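Local coordinates for amide synthase (Vibrio cholerae, PDB 1L5A), which acts as a nonribosomal peptide synthetase condensation enzyme, an amide synthase associated with vibriobactin biosynthesis that probably joins an acyl group to an amine, at residues 54-59 against 103-108; 257-262 against 331-336; 362-367 against 376-381. All coordinates share one frame; numbering follows the deposited sequence.

Contact 1 of 3, residues 54-59 against 103-108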
loop_
_atom_site.group_PDB
_atom_site.type_symbol
_atom_site.label_atom_id
_atom_site.label_comp_id
_atom_site.label_asym_id
_atom_site.label_seq_id
_atom_site.Cartn_x
_atom_site.Cartn_y
_atom_site.Cartn_z
ATOM N N ALA A 54 27.004 -14.906 -5.293
ATOM C CA ALA A 54 27.238 -13.892 -6.296
ATOM C C ALA A 54 28.705 -13.830 -6.703
ATOM O O ALA A 54 29.597 -14.087 -5.899
ATOM C CB ALA A 54 26.812 -12.538 -5.764
ATOM N N ARG A 55 28.929 -13.483 -7.966
ATOM C CA ARG A 55 30.261 -13.321 -8.533
ATOM C C ARG A 55 30.180 -12.228 -9.596
ATOM O O ARG A 55 29.121 -12.015 -10.206
ATOM C CB ARG A 55 30.764 -14.639 -9.139
ATOM C CG ARG A 55 31.014 -15.678 -8.075
ATOM C CD ARG A 55 31.975 -16.729 -8.506
ATOM N NE ARG A 55 32.301 -17.629 -7.402
ATOM C CZ ARG A 55 33.141 -18.652 -7.515
ATOM N NH1 ARG A 55 33.740 -18.894 -8.686
ATOM N NH2 ARG A 55 33.365 -19.446 -6.470
ATOM N N PHE A 56 31.289 -11.521 -9.809
ATOM C CA PHE A 56 31.282 -10.448 -10.794
ATOM C C PHE A 56 32.260 -10.649 -11.936
ATOM O O PHE A 56 33.374 -11.138 -11.736
ATOM C CB PHE A 56 31.577 -9.117 -10.107
ATOM C CG PHE A 56 30.588 -8.756 -9.043
ATOM C CD1 PHE A 56 30.747 -9.211 -7.748
ATOM C CD2 PHE A 56 29.467 -7.994 -9.351
ATOM C CE1 PHE A 56 29.808 -8.918 -6.776
ATOM C CE2 PHE A 56 28.524 -7.692 -8.383
ATOM C CZ PHE A 56 28.691 -8.154 -7.096
ATOM N N SER A 57 31.836 -10.272 -13.140
ATOM C CA SER A 57 32.697 -10.371 -14.319
ATOM C C SER A 57 33.625 -9.166 -14.280
ATOM O O SER A 57 33.443 -8.261 -13.461
ATOM C CB SER A 57 31.880 -10.298 -15.608
ATOM O OG SER A 57 31.614 -8.950 -15.946
ATOM N N ALA A 58 34.612 -9.151 -15.168
ATOM C CA ALA A 58 35.556 -8.041 -15.232
ATOM C C ALA A 58 34.813 -6.761 -15.610
ATOM O O ALA A 58 35.264 -5.659 -15.297
ATOM C CB ALA A 58 36.648 -8.345 -16.253
ATOM N N GLN A 59 33.665 -6.930 -16.266
ATOM C CA GLN A 59 32.833 -5.818 -16.706
ATOM C C GLN A 59 31.724 -5.471 -15.707
ATOM O O GLN A 59 30.762 -4.775 -16.056
ATOM C CB GLN A 59 32.179 -6.151 -18.053
ATOM C CG GLN A 59 33.152 -6.482 -19.168
ATOM C CD GLN A 59 33.948 -7.752 -18.907
ATOM O OE1 GLN A 59 33.381 -8.840 -18.793
ATOM N NE2 GLN A 59 35.272 -7.617 -18.814
ATOM N N ALA A 103 35.579 -14.321 -8.313
ATOM C CA ALA A 103 36.001 -14.973 -7.079
ATOM C C ALA A 103 34.885 -15.094 -6.018
ATOM O O ALA A 103 33.855 -14.424 -6.088
ATOM C CB ALA A 103 37.194 -14.234 -6.498
ATOM N N PRO A 104 35.080 -15.965 -5.023
ATOM C CA PRO A 104 34.050 -16.114 -3.995
ATOM C C PRO A 104 34.038 -14.856 -3.151
ATOM O O PRO A 104 35.091 -14.385 -2.730
ATOM C CB PRO A 104 34.528 -17.323 -3.177
ATOM C CG PRO A 104 35.552 -18.014 -4.077
ATOM C CD PRO A 104 36.211 -16.877 -4.786
ATOM N N ILE A 105 32.849 -14.333 -2.874
ATOM C CA ILE A 105 32.731 -13.124 -2.079
ATOM C C ILE A 105 32.732 -13.390 -0.587
ATOM O O ILE A 105 32.958 -12.481 0.202
ATOM C CB ILE A 105 31.449 -12.341 -2.437
ATOM C CG1 ILE A 105 31.349 -12.160 -3.950
ATOM C CG2 ILE A 105 31.479 -10.972 -1.806
ATOM C CD1 ILE A 105 32.457 -11.363 -4.562
ATOM N N THR A 106 32.466 -14.617 -0.168
ATOM C CA THR A 106 32.477 -14.855 1.273
ATOM C C THR A 106 33.414 -15.981 1.682
ATOM O O THR A 106 33.923 -16.710 0.848
ATOM C CB THR A 106 31.065 -15.171 1.824
ATOM O OG1 THR A 106 30.721 -16.532 1.528
ATOM C CG2 THR A 106 30.037 -14.229 1.210
ATOM N N SER A 107 33.633 -16.107 2.983
ATOM C CA SER A 107 34.488 -17.143 3.535
ATOM C C SER A 107 33.860 -17.601 4.849
ATOM O O SER A 107 33.303 -16.788 5.595
ATOM C CB SER A 107 35.901 -16.585 3.775
ATOM O OG SER A 107 36.816 -17.600 4.158
ATOM N N HIS A 108 33.949 -18.897 5.133
ATOM C CA HIS A 108 33.382 -19.450 6.358
ATOM C C HIS A 108 34.350 -20.439 6.977
ATOM O O HIS A 108 34.692 -21.464 6.384
ATOM C CB HIS A 108 32.038 -20.124 6.039
ATOM C CG HIS A 108 31.120 -19.242 5.262
ATOM N ND1 HIS A 108 30.316 -18.295 5.862
ATOM C CD2 HIS A 108 30.999 -19.047 3.925
ATOM C CE1 HIS A 108 29.746 -17.552 4.928
ATOM N NE2 HIS A 108 30.145 -17.987 3.745
#
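Ile105 turns its side chain toward strand 54-56, and the closely packed half of the contact forms there. Its CG1, set beside the backbone N by a chi1 of -50°, lies 3.3 Å from Ala54 O, and its terminal CD1 reaches the ring rim, near the ring plane, 4.2 Å from Phe56 CD1. All three residues are buried, and the branched isoleucine suits the junction, since it also touches Leu100 and His125; the latter opens the HHxxxDG signature of condensation domains.

The outer half is looser. The Arg55 chain, extended from CG to NE, passes the carbonyl of Ala103, with CG 3.7 Å from Ala103 O. Pro104 N lies above one face of the guanidinium, offset toward its rim, and NH2 meets Pro104 CG at 3.5 Å. Pro104 is exposed, a fitting place for a rigid ring that has no N-H to satisfy and gives the guanidinium an apolar flank.

Just before the second segment, Phe56 and Asp102 share a backbone hydrogen bond. Between the segments the contact is largely van der Waals, depending on shape inside and probably on some electrostatic attraction outside, where a flat cation lies over the Ala103-Pro104 peptide.

Contact 2 of 3, residues 257-262 against 331-336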
loop_
_atom_site.group_PDB
_atom_site.type_symbol
_atom_site.label_atom_id
_atom_site.label_comp_id
_atom_site.label_asym_id
_atom_site.label_seq_id
_atom_site.Cartn_x
_atom_site.Cartn_y
_atom_site.Cartn_z
ATOM N N TRP A 257 23.816 12.365 9.495
ATOM C CA TRP A 257 23.525 11.261 8.597
ATOM C C TRP A 257 23.146 10.014 9.360
ATOM O O TRP A 257 23.719 9.723 10.415
ATOM C CB TRP A 257 24.705 10.974 7.681
ATOM C CG TRP A 257 24.957 12.048 6.657
ATOM C CD1 TRP A 257 25.601 13.238 6.854
ATOM C CD2 TRP A 257 24.561 12.028 5.280
ATOM N NE1 TRP A 257 25.631 13.958 5.682
ATOM C CE2 TRP A 257 25.001 13.242 4.701
ATOM C CE3 TRP A 257 23.876 11.102 4.477
ATOM C CZ2 TRP A 257 24.783 13.556 3.354
ATOM C CZ3 TRP A 257 23.660 11.413 3.129
ATOM C CH2 TRP A 257 24.113 12.631 2.584
ATOM N N LEU A 258 22.169 9.293 8.804
ATOM C CA LEU A 258 21.612 8.066 9.375
ATOM C C LEU A 258 21.602 6.916 8.400
ATOM O O LEU A 258 21.617 7.110 7.179
ATOM C CB LEU A 258 20.141 8.240 9.726
ATOM C CG LEU A 258 19.666 9.287 10.690
ATOM C CD1 LEU A 258 18.161 9.316 10.648
ATOM C CD2 LEU A 258 20.172 8.946 12.075
ATOM N N PRO A 259 21.564 5.693 8.932
ATOM C CA PRO A 259 21.518 4.565 8.016
ATOM C C PRO A 259 20.080 4.038 8.120
ATOM O O PRO A 259 19.627 3.700 9.221
ATOM C CB PRO A 259 22.550 3.595 8.604
ATOM C CG PRO A 259 22.359 3.760 10.052
ATOM C CD PRO A 259 22.083 5.273 10.249
ATOM N N PHE A 260 19.337 4.043 7.015
ATOM C CA PHE A 260 17.988 3.467 7.037
ATOM C C PHE A 260 18.148 2.030 6.488
ATOM O O PHE A 260 18.532 1.830 5.320
ATOM C CB PHE A 260 17.019 4.260 6.164
ATOM C CG PHE A 260 15.712 3.552 5.931
ATOM C CD1 PHE A 260 14.996 3.022 7.009
ATOM C CD2 PHE A 260 15.232 3.347 4.639
ATOM C CE1 PHE A 260 13.827 2.298 6.804
ATOM C CE2 PHE A 260 14.058 2.620 4.421
ATOM C CZ PHE A 260 13.357 2.096 5.505
ATOM N N MET A 261 17.879 1.037 7.334
ATOM C CA MET A 261 18.049 -0.368 6.953
ATOM C C MET A 261 17.374 -0.739 5.622
ATOM O O MET A 261 17.909 -1.540 4.837
ATOM C CB MET A 261 17.528 -1.279 8.073
ATOM C CG MET A 261 18.186 -1.062 9.423
ATOM S SD MET A 261 19.985 -1.049 9.268
ATOM C CE MET A 261 20.423 0.567 9.891
ATOM N N ASN A 262 16.196 -0.165 5.374
ATOM C CA ASN A 262 15.484 -0.440 4.141
ATOM C C ASN A 262 14.974 -1.903 4.118
ATOM O O ASN A 262 14.896 -2.526 3.064
ATOM C CB ASN A 262 16.425 -0.148 2.976
ATOM C CG ASN A 262 15.702 0.381 1.762
ATOM O OD1 ASN A 262 14.723 1.109 1.868
ATOM N ND2 ASN A 262 16.194 0.020 0.590
ATOM N N SER A 331 28.896 12.928 6.951
ATOM C CA SER A 331 29.349 13.161 8.312
ATOM C C SER A 331 28.811 14.487 8.820
ATOM O O SER A 331 28.675 15.430 8.064
ATOM C CB SER A 331 30.878 13.178 8.359
ATOM O OG SER A 331 31.325 13.275 9.698
ATOM N N PRO A 332 28.481 14.571 10.107
ATOM C CA PRO A 332 28.560 13.528 11.140
ATOM C C PRO A 332 27.543 12.392 10.901
ATOM O O PRO A 332 26.491 12.590 10.307
ATOM C CB PRO A 332 28.313 14.306 12.437
ATOM C CG PRO A 332 27.432 15.414 12.006
ATOM C CD PRO A 332 28.056 15.852 10.683
ATOM N N PHE A 333 27.865 11.206 11.394
ATOM C CA PHE A 333 27.044 10.026 11.169
ATOM C C PHE A 333 26.689 9.299 12.467
ATOM O O PHE A 333 27.533 9.161 13.356
ATOM C CB PHE A 333 27.833 9.083 10.257
ATOM C CG PHE A 333 27.011 8.010 9.616
ATOM C CD1 PHE A 333 26.565 8.154 8.308
ATOM C CD2 PHE A 333 26.686 6.849 10.316
ATOM C CE1 PHE A 333 25.800 7.145 7.701
ATOM C CE2 PHE A 333 25.921 5.840 9.717
ATOM C CZ PHE A 333 25.480 5.991 8.407
ATOM N N ILE A 334 25.445 8.836 12.585
ATOM C CA ILE A 334 25.056 8.104 13.786
ATOM C C ILE A 334 24.590 6.680 13.440
ATOM O O ILE A 334 23.949 6.441 12.426
ATOM C CB ILE A 334 23.989 8.887 14.606
ATOM C CG1 ILE A 334 23.704 8.158 15.916
ATOM C CG2 ILE A 334 22.718 9.052 13.811
ATOM C CD1 ILE A 334 22.901 8.963 16.887
ATOM N N ASN A 335 24.968 5.728 14.277
ATOM C CA ASN A 335 24.653 4.312 14.074
ATOM C C ASN A 335 24.159 3.771 15.386
ATOM O O ASN A 335 24.746 4.056 16.440
ATOM C CB ASN A 335 25.922 3.521 13.736
ATOM C CG ASN A 335 25.921 2.955 12.339
ATOM O OD1 ASN A 335 25.023 2.210 11.967
ATOM N ND2 ASN A 335 26.945 3.299 11.557
ATOM N N ILE A 336 23.091 2.993 15.339
ATOM C CA ILE A 336 22.597 2.371 16.556
ATOM C C ILE A 336 22.734 0.870 16.337
ATOM O O ILE A 336 22.210 0.330 15.366
ATOM C CB ILE A 336 21.129 2.682 16.824
ATOM C CG1 ILE A 336 20.898 4.205 16.934
ATOM C CG2 ILE A 336 20.718 1.949 18.071
ATOM C CD1 ILE A 336 21.597 4.880 18.114
#
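Phe333 packs its ring against Trp257 across the strand pair, and the side chain can be followed outward. Its CG is anti to the backbone N (chi1 -164°). CB is 4.2 Å from Trp257 O, and the ring then turns one face to that oxygen, which is 3.8 Å from CG and offset toward the rim. On one side of the ring CD1 packs against Trp257 CB at 3.4 Å, and CE1 remains near that methylene. On the other side CD2 stays near Trp257 O and packs against Asn363 of the next strand, while CE2 lies 3.9 Å from Pro259 CD. The tip, CZ, ends 3.8 Å from Pro259 CB, where proline and phenylalanine cross at a slant.

The backbones form a single bridge in the parallel pattern, with the strand directions 38° apart. Trp257 N donates to Pro332 O at 2.8 Å in a nearly straight bond (173°), and Ile334 N donates to Trp257 O at 2.9 Å. Strand 255-260, itself paired with 277-282, is thereby joined to strand 333-337 of the sheet in the C-terminal half of this chloramphenicol acetyltransferase-like fold. One reason the ladder probably goes no further is that the next donor toward Ile334 O would be the nitrogen of Pro259, which carries no hydrogen; the ring carbon CD faces that oxygen instead.

A cis peptide bond precedes Pro332, and the Trp257 indole stands beside this bend, with Pro332 O at the indole edge, in its plane. The large indole also has Leu194, Met330 and Pro280 as neighbours, a fitting use of its area in a buried place. Leu258 and Ile334 reach helix 234-249, the former at Val239 and the latter at Cys242.

Contact 3 of 3, residues 362-367 against 376-381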
loop_
_atom_site.group_PDB
_atom_site.type_symbol
_atom_site.label_atom_id
_atom_site.label_comp_id
_atom_site.label_asym_id
_atom_site.label_seq_id
_atom_site.Cartn_x
_atom_site.Cartn_y
_atom_site.Cartn_z
ATOM N N ILE A 362 33.325 11.878 11.201
ATOM C CA ILE A 362 33.191 11.465 12.581
ATOM C C ILE A 362 31.914 10.622 12.674
ATOM O O ILE A 362 30.927 10.877 11.983
ATOM C CB ILE A 362 33.108 12.663 13.526
ATOM C CG1 ILE A 362 33.177 12.169 14.978
ATOM C CG2 ILE A 362 31.832 13.440 13.264
ATOM C CD1 ILE A 362 33.168 13.249 16.012
ATOM N N ASN A 363 31.948 9.607 13.526
ATOM C CA ASN A 363 30.838 8.673 13.682
ATOM C C ASN A 363 30.456 8.468 15.162
ATOM O O ASN A 363 31.324 8.262 16.022
ATOM C CB ASN A 363 31.272 7.346 13.062
ATOM C CG ASN A 363 30.140 6.355 12.912
ATOM O OD1 ASN A 363 29.618 6.157 11.807
ATOM N ND2 ASN A 363 29.757 5.711 14.015
ATOM N N PHE A 364 29.164 8.554 15.463
ATOM C CA PHE A 364 28.692 8.327 16.820
ATOM C C PHE A 364 27.960 7.003 16.760
ATOM O O PHE A 364 27.034 6.834 15.969
ATOM C CB PHE A 364 27.749 9.445 17.279
ATOM C CG PHE A 364 28.397 10.791 17.294
ATOM C CD1 PHE A 364 28.096 11.734 16.316
ATOM C CD2 PHE A 364 29.385 11.081 18.226
ATOM C CE1 PHE A 364 28.780 12.949 16.256
ATOM C CE2 PHE A 364 30.074 12.292 18.175
ATOM C CZ PHE A 364 29.775 13.227 17.186
ATOM N N THR A 365 28.389 6.051 17.573
ATOM C CA THR A 365 27.756 4.751 17.568
ATOM C C THR A 365 27.265 4.315 18.936
ATOM O O THR A 365 27.927 4.498 19.953
ATOM C CB THR A 365 28.698 3.699 17.003
ATOM O OG1 THR A 365 28.660 3.764 15.574
ATOM C CG2 THR A 365 28.291 2.311 17.463
ATOM N N PHE A 366 26.068 3.756 18.953
ATOM C CA PHE A 366 25.507 3.285 20.198
ATOM C C PHE A 366 25.295 1.787 20.070
ATOM O O PHE A 366 24.488 1.336 19.255
ATOM C CB PHE A 366 24.188 3.989 20.479
ATOM C CG PHE A 366 24.342 5.414 20.921
ATOM C CD1 PHE A 366 24.190 6.458 20.017
ATOM C CD2 PHE A 366 24.597 5.718 22.264
ATOM C CE1 PHE A 366 24.282 7.805 20.447
ATOM C CE2 PHE A 366 24.689 7.045 22.702
ATOM C CZ PHE A 366 24.530 8.092 21.790
ATOM N N ARG A 367 26.053 1.013 20.840
ATOM C CA ARG A 367 25.905 -0.431 20.797
ATOM C C ARG A 367 25.372 -0.928 22.125
ATOM O O ARG A 367 25.818 -0.506 23.195
ATOM C CB ARG A 367 27.230 -1.128 20.446
ATOM C CG ARG A 367 28.499 -0.308 20.717
ATOM C CD ARG A 367 29.781 -1.085 20.354
ATOM N NE ARG A 367 30.175 -1.983 21.434
ATOM C CZ ARG A 367 30.828 -1.600 22.528
ATOM N NH1 ARG A 367 31.180 -0.329 22.683
ATOM N NH2 ARG A 367 31.097 -2.486 23.486
ATOM N N LEU A 376 28.620 4.128 24.018
ATOM C CA LEU A 376 28.735 5.109 22.955
ATOM C C LEU A 376 30.162 5.074 22.457
ATOM O O LEU A 376 31.094 5.167 23.246
ATOM C CB LEU A 376 28.430 6.515 23.471
ATOM C CG LEU A 376 28.935 7.656 22.565
ATOM C CD1 LEU A 376 28.300 7.551 21.196
ATOM C CD2 LEU A 376 28.612 9.000 23.178
ATOM N N ASP A 377 30.334 4.923 21.151
ATOM C CA ASP A 377 31.662 4.896 20.567
ATOM C C ASP A 377 31.806 6.105 19.668
ATOM O O ASP A 377 31.010 6.282 18.743
ATOM C CB ASP A 377 31.869 3.645 19.724
ATOM C CG ASP A 377 31.649 2.371 20.501
ATOM O OD1 ASP A 377 32.019 2.325 21.694
ATOM O OD2 ASP A 377 31.120 1.407 19.903
ATOM N N ILE A 378 32.813 6.936 19.941
ATOM C CA ILE A 378 33.066 8.116 19.122
ATOM C C ILE A 378 34.292 7.807 18.270
ATOM O O ILE A 378 35.408 7.803 18.763
ATOM C CB ILE A 378 33.346 9.355 19.991
ATOM C CG1 ILE A 378 32.305 9.460 21.109
ATOM C CG2 ILE A 378 33.304 10.606 19.139
ATOM C CD1 ILE A 378 30.895 9.550 20.621
ATOM N N THR A 379 34.076 7.545 16.988
ATOM C CA THR A 379 35.156 7.214 16.067
ATOM C C THR A 379 35.337 8.246 14.953
ATOM O O THR A 379 34.368 8.692 14.336
ATOM C CB THR A 379 34.884 5.866 15.416
ATOM O OG1 THR A 379 34.897 4.857 16.429
ATOM C CG2 THR A 379 35.918 5.556 14.350
ATOM N N ALA A 380 36.588 8.615 14.693
ATOM C CA ALA A 380 36.887 9.583 13.651
ATOM C C ALA A 380 38.026 9.095 12.787
ATOM O O ALA A 380 38.897 8.368 13.249
ATOM C CB ALA A 380 37.255 10.921 14.265
ATOM N N ASP A 381 37.994 9.483 11.519
ATOM C CA ASP A 381 39.049 9.148 10.583
ATOM C C ASP A 381 39.867 10.434 10.482
ATOM O O ASP A 381 39.446 11.402 9.847
ATOM C CB ASP A 381 38.464 8.787 9.220
ATOM C CG ASP A 381 39.459 8.989 8.093
ATOM O OD1 ASP A 381 40.680 8.872 8.350
ATOM O OD2 ASP A 381 39.018 9.258 6.950
#
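Asn363 and Thr379 form one hydrogen-bonded pair of this antiparallel hairpin, Thr365 and Asp377 the other. Each pair exchanges two backbone bonds, such as Asn363 N to Thr379 O (2.7 Å) and Asp377 N to Thr365 O (2.7 Å).

Apolar packing fills the face bearing Ile362, Phe364, Phe366, Leu376, Ile378 and Ala380, which helix 387-409 mostly covers, helix 234-249 meeting Phe364 and Phe366. Leu376 CG is anti to the backbone N (chi1 162°), and the CD1 methyl sits over one face of Phe366, 4.0 Å from the ring centroid and 15° off its normal, a CH-pi contact. Ile378 CD1 instead meets Phe364 at the ring edge, in its plane. Ile362 lies alongside Ile378, and small Ala380 takes the place beside Ile362 CG1.

Polar groups occupy the opposite face. Asn363 ND2 makes a weak bond to Thr365 OG1 (2.7 Å), while Thr379 OG1 bonds to Ser210. Arg367, bent at chi3, crosses Asp377 at about a right angle and forms a salt bridge, NH1 to OD1 at 3.0 Å, with OD1 in plane at the guanidinium edge; the carboxylate orientation is doubtful.

The hydrogen bonds from Arg367 NH1 are weak, and OD1 also bonds to Ser212. With arginine exposed, solvent probably screens the charges, so the ion pair likely adds modestly to a hairpin held by backbone bonds and apolar packing.

Contacts 2 and 3 are continuous, their centres 11 Å apart, because strands 333-337 and 362-368 are neighbours in one sheet. Phe333 O lies 2.7 Å from Phe364 N, and Asn335 O lies 2.9 Å from Phe366 N, both probable hydrogen bonds. Pairing thus runs from 257-260 through 333-336 and 362-367 to 376-381. Contact 1 stands apart: its nearest atoms are about 17 Å from contact 2 and about 22 Å from contact 3, which lies on the opposite side of the chain's centre. Contact 1 adjoins the condensation signature, which in this family carries the active-site histidine; contact 3 lies within the sheet of the other half of the fold, and contact 2 attaches strand 255-260 to it.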